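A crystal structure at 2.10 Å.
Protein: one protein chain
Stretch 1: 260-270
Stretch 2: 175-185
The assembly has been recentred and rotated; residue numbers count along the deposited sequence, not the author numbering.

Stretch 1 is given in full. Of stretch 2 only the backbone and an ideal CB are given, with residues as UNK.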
# COMPACT_ATOMS: atom_id res chain seq x y z
N THR A 260 0.85 -1.62 -28.58
CA THR A 260 -0.58 -1.32 -28.68
C THR A 260 -0.97 -0.40 -27.53
O THR A 260 -1.60 0.62 -27.75
CB THR A 260 -1.44 -2.60 -28.69
OG1 THR A 260 -1.11 -3.38 -29.83
CG2 THR A 260 -2.94 -2.31 -28.73
N HIS A 261 -0.52 -0.70 -26.32
CA HIS A 261 -0.80 0.15 -25.17
C HIS A 261 -0.30 1.55 -25.40
O HIS A 261 -1.00 2.55 -25.17
CB HIS A 261 -0.20 -0.49 -23.87
CG HIS A 261 -1.09 -1.55 -23.30
ND1 HIS A 261 -2.06 -1.28 -22.38
CD2 HIS A 261 -1.23 -2.87 -23.62
CE1 HIS A 261 -2.75 -2.38 -22.12
NE2 HIS A 261 -2.27 -3.36 -22.86
N THR A 262 0.93 1.63 -25.89
CA THR A 262 1.59 2.89 -26.09
C THR A 262 0.82 3.78 -27.09
O THR A 262 0.62 4.94 -26.84
CB THR A 262 3.01 2.65 -26.58
OG1 THR A 262 3.79 2.06 -25.55
CG2 THR A 262 3.67 3.96 -27.04
N ILE A 263 0.36 3.21 -28.17
CA ILE A 263 -0.35 3.92 -29.22
C ILE A 263 -1.76 4.29 -28.83
O ILE A 263 -2.18 5.39 -29.08
CB ILE A 263 -0.37 3.08 -30.53
CG1 ILE A 263 1.10 2.95 -31.05
CG2 ILE A 263 -1.33 3.71 -31.56
CD1 ILE A 263 1.39 1.71 -32.01
N VAL A 264 -2.49 3.35 -28.23
CA VAL A 264 -3.88 3.56 -27.85
C VAL A 264 -4.08 4.52 -26.65
O VAL A 264 -5.02 5.31 -26.63
CB VAL A 264 -4.57 2.19 -27.59
CG1 VAL A 264 -6.02 2.35 -26.97
CG2 VAL A 264 -4.59 1.39 -28.92
N LEU A 265 -3.20 4.47 -25.65
CA LEU A 265 -3.40 5.27 -24.45
C LEU A 265 -3.81 6.75 -24.67
O LEU A 265 -4.81 7.19 -24.14
CB LEU A 265 -2.23 5.12 -23.50
CG LEU A 265 -2.38 5.86 -22.19
CD1 LEU A 265 -3.50 5.25 -21.40
CD2 LEU A 265 -0.97 5.79 -21.40
N PRO A 266 -3.05 7.52 -25.44
CA PRO A 266 -3.52 8.87 -25.58
C PRO A 266 -4.97 9.04 -26.13
O PRO A 266 -5.70 9.97 -25.72
CB PRO A 266 -2.50 9.46 -26.59
CG PRO A 266 -1.25 8.59 -26.47
CD PRO A 266 -1.85 7.22 -26.25
N HIS A 267 -5.37 8.17 -27.07
CA HIS A 267 -6.70 8.26 -27.70
C HIS A 267 -7.81 7.74 -26.80
O HIS A 267 -8.95 8.23 -26.85
CB HIS A 267 -6.67 7.54 -29.05
CG HIS A 267 -5.62 8.09 -29.97
ND1 HIS A 267 -4.36 7.51 -30.10
CD2 HIS A 267 -5.58 9.24 -30.67
CE1 HIS A 267 -3.64 8.26 -30.91
NE2 HIS A 267 -4.36 9.31 -31.27
N ALA A 268 -7.47 6.73 -25.99
CA ALA A 268 -8.42 6.21 -25.02
C ALA A 268 -8.60 7.32 -23.95
O ALA A 268 -9.73 7.58 -23.47
CB ALA A 268 -7.91 4.86 -24.39
N LEU A 269 -7.52 8.00 -23.59
CA LEU A 269 -7.65 9.09 -22.62
C LEU A 269 -8.44 10.25 -23.26
O LEU A 269 -9.34 10.80 -22.63
CB LEU A 269 -6.30 9.55 -22.04
CG LEU A 269 -5.54 8.51 -21.19
CD1 LEU A 269 -4.22 9.00 -20.78
CD2 LEU A 269 -6.33 8.05 -19.94
N ALA A 270 -8.14 10.60 -24.50
CA ALA A 270 -8.91 11.68 -25.14
C ALA A 270 -10.43 11.37 -25.15
O ALA A 270 -11.28 12.26 -24.94
CB ALA A 270 -8.41 11.97 -26.57
N UNK A 175 2.54 0.24 -18.34
CA UNK A 175 2.40 0.39 -16.89
C UNK A 175 1.64 1.70 -16.57
O UNK A 175 0.73 1.69 -15.76
CB UNK A 175 3.77 0.38 -16.22
N UNK A 176 2.01 2.80 -17.23
CA UNK A 176 1.32 4.09 -17.01
C UNK A 176 -0.17 3.94 -17.31
O UNK A 176 -0.98 4.49 -16.59
CB UNK A 176 1.93 5.19 -17.88
N UNK A 177 -0.52 3.16 -18.34
CA UNK A 177 -1.93 2.92 -18.67
C UNK A 177 -2.68 2.35 -17.51
O UNK A 177 -3.83 2.74 -17.29
CB UNK A 177 -2.06 1.98 -19.87
N UNK A 178 -2.08 1.39 -16.79
CA UNK A 178 -2.77 0.76 -15.64
C UNK A 178 -3.14 1.83 -14.60
O UNK A 178 -4.26 1.90 -14.10
CB UNK A 178 -1.89 -0.32 -15.00
N UNK A 179 -2.16 2.66 -14.29
CA UNK A 179 -2.34 3.73 -13.34
C UNK A 179 -3.35 4.79 -13.85
O UNK A 179 -4.20 5.28 -13.08
CB UNK A 179 -0.99 4.38 -13.04
N UNK A 180 -3.24 5.17 -15.11
CA UNK A 180 -4.12 6.21 -15.68
C UNK A 180 -5.60 5.85 -15.51
O UNK A 180 -6.39 6.65 -15.03
CB UNK A 180 -3.81 6.41 -17.16
N UNK A 181 -5.96 4.61 -15.87
CA UNK A 181 -7.33 4.12 -15.73
C UNK A 181 -7.71 3.80 -14.30
O UNK A 181 -8.88 3.92 -13.92
CB UNK A 181 -7.53 2.87 -16.59
N UNK A 182 -6.73 3.40 -13.50
CA UNK A 182 -6.96 3.20 -12.08
C UNK A 182 -7.50 4.48 -11.44
O UNK A 182 -8.37 4.44 -10.57
CB UNK A 182 -5.67 2.76 -11.39
N UNK A 183 -6.99 5.63 -11.88
CA UNK A 183 -7.44 6.88 -11.31
C UNK A 183 -8.92 7.13 -11.56
O UNK A 183 -9.50 7.93 -10.87
CB UNK A 183 -6.61 8.04 -11.88
N UNK A 184 -9.51 6.56 -12.61
CA UNK A 184 -10.93 6.78 -12.83
C UNK A 184 -11.78 5.53 -12.73
O UNK A 184 -12.92 5.51 -13.17
CB UNK A 184 -11.14 7.41 -14.21
N UNK A 185 -11.24 4.51 -12.07
CA UNK A 185 -11.92 3.25 -11.93
C UNK A 185 -13.22 3.46 -11.21
O UNK A 185 -13.34 4.32 -10.36
CB UNK A 185 -11.05 2.23 -11.19

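Two helices run in roughly the same direction here, 30° apart, with axes 9.9 Å from each other at closest approach. Stretch 1 presents His261, Leu265 and Leu269, one residue per turn or so, and stretch 2 has to answer that row.

Position 175 points away from stretch 1, and nothing of that stretch lies within 5.5 Å of its ideal CB. The contact therefore sets no demand beyond helical phi/psi, and many residues would do. It is Ala175.

At 176 the CA-to-CB bond points sideways, yet the ideal CB lies 4.6 Å from Leu265 CD2. A small side chain would leave that methyl poorly covered from this direction; an aliphatic one, such as valine, isoleucine, leucine or methionine, could reach it. The deposited residue is Ile176, chi1 m and chi2 t, whose CG2 packs 4.0 Å from Leu265 CD2.

Position 177 is the tightest place. Its CB points toward stretch 1, and the CA-CA distance to Leu265 is 6.4 Å. The ideal CB is already 3.9 Å from Leu265 CD1 and 4.1 Å from His261 ND1, so the CB alone fills the space between leucine and imidazole. Alanine is the natural choice, with serine or glycine conceivable, glycine at the price of lost packing. Ala177 is found: its CB touches Leu265 CD1 at 3.9 Å and sits at the edge of the His261 ring, near its plane. A methyl offers ND1 no hydrogen bond, and that atom finds its partner elsewhere in the structure.

Position 178 points sideways with no near neighbour, leaving room for something long or polar. His178 takes it; the end of its side chain comes nearer, but His178 CE1 still stays 5.0 Å from His261 CE1, and both ring nitrogens bond elsewhere in the structure.

Position 179 is out of reach, so the contact is indifferent; it is Ala179.

Position 180 points toward stretch 1 again, one turn after 177. Its ideal CB is 4.1 Å from Leu269 CD2 and 4.4 Å from Leu265 CD1, a seat between two leucines that suits a small apolar group. Ala180 supplies one methyl to both, with its CB at those same distances from the two leucine atoms.

Position 181 points sideways into space that stretch 1 leaves open, where a long or polar chain is possible. Glu181 makes no contact across; its OE2 accepts a hydrogen bond from the OH of the residue at 184, at 2.5 Å.

At 182 an ideal CB would lie 3.2 Å from His178 O, so lacking one is an advantage. Gly182 also opens a type I turn that closes at 185.

Position 183 does not reach stretch 1 and could be almost anything; it is Leu183.

At 184 CB points toward stretch 1 but from too far for a small residue, so a long or aromatic chain is wanted. Tyr184, chi1 p, spans the gap: Leu269 CD2 meets its ring edge, 4.0 Å from CE2.

Position 185 is beyond reach, and Ala185 simply completes the turn.

Stretch 2 (175-185) AIAHAAEGLYA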
# COMPACT_ATOMS: atom_id res chain seq x y z
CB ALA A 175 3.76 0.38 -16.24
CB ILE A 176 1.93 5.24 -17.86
CG1 ILE A 176 3.26 5.65 -17.25
CG2 ILE A 176 0.95 6.45 -17.95
CD1 ILE A 176 4.10 6.59 -18.08
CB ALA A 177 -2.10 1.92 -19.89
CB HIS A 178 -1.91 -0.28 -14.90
CG HIS A 178 -1.29 -1.34 -15.76
ND1 HIS A 178 -1.89 -1.86 -16.88
CD2 HIS A 178 -0.15 -2.05 -15.59
CE1 HIS A 178 -1.13 -2.81 -17.40
NE2 HIS A 178 -0.06 -2.95 -16.63
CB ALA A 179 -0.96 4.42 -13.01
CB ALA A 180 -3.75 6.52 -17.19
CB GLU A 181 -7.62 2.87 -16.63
CG GLU A 181 -7.51 3.16 -18.10
CD GLU A 181 -8.50 2.36 -18.92
OE1 GLU A 181 -8.42 1.09 -18.94
OE2 GLU A 181 -9.33 3.05 -19.56
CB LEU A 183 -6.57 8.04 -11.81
CG LEU A 183 -5.17 8.08 -11.24
CD1 LEU A 183 -4.23 8.93 -12.11
CD2 LEU A 183 -5.25 8.59 -9.80
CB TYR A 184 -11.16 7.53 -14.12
CG TYR A 184 -10.65 6.94 -15.42
CD1 TYR A 184 -11.28 5.85 -16.00
CD2 TYR A 184 -9.63 7.56 -16.14
CE1 TYR A 184 -10.85 5.37 -17.23
CE2 TYR A 184 -9.21 7.08 -17.38
CZ TYR A 184 -9.83 6.00 -17.91
OH TYR A 184 -9.46 5.53 -19.13
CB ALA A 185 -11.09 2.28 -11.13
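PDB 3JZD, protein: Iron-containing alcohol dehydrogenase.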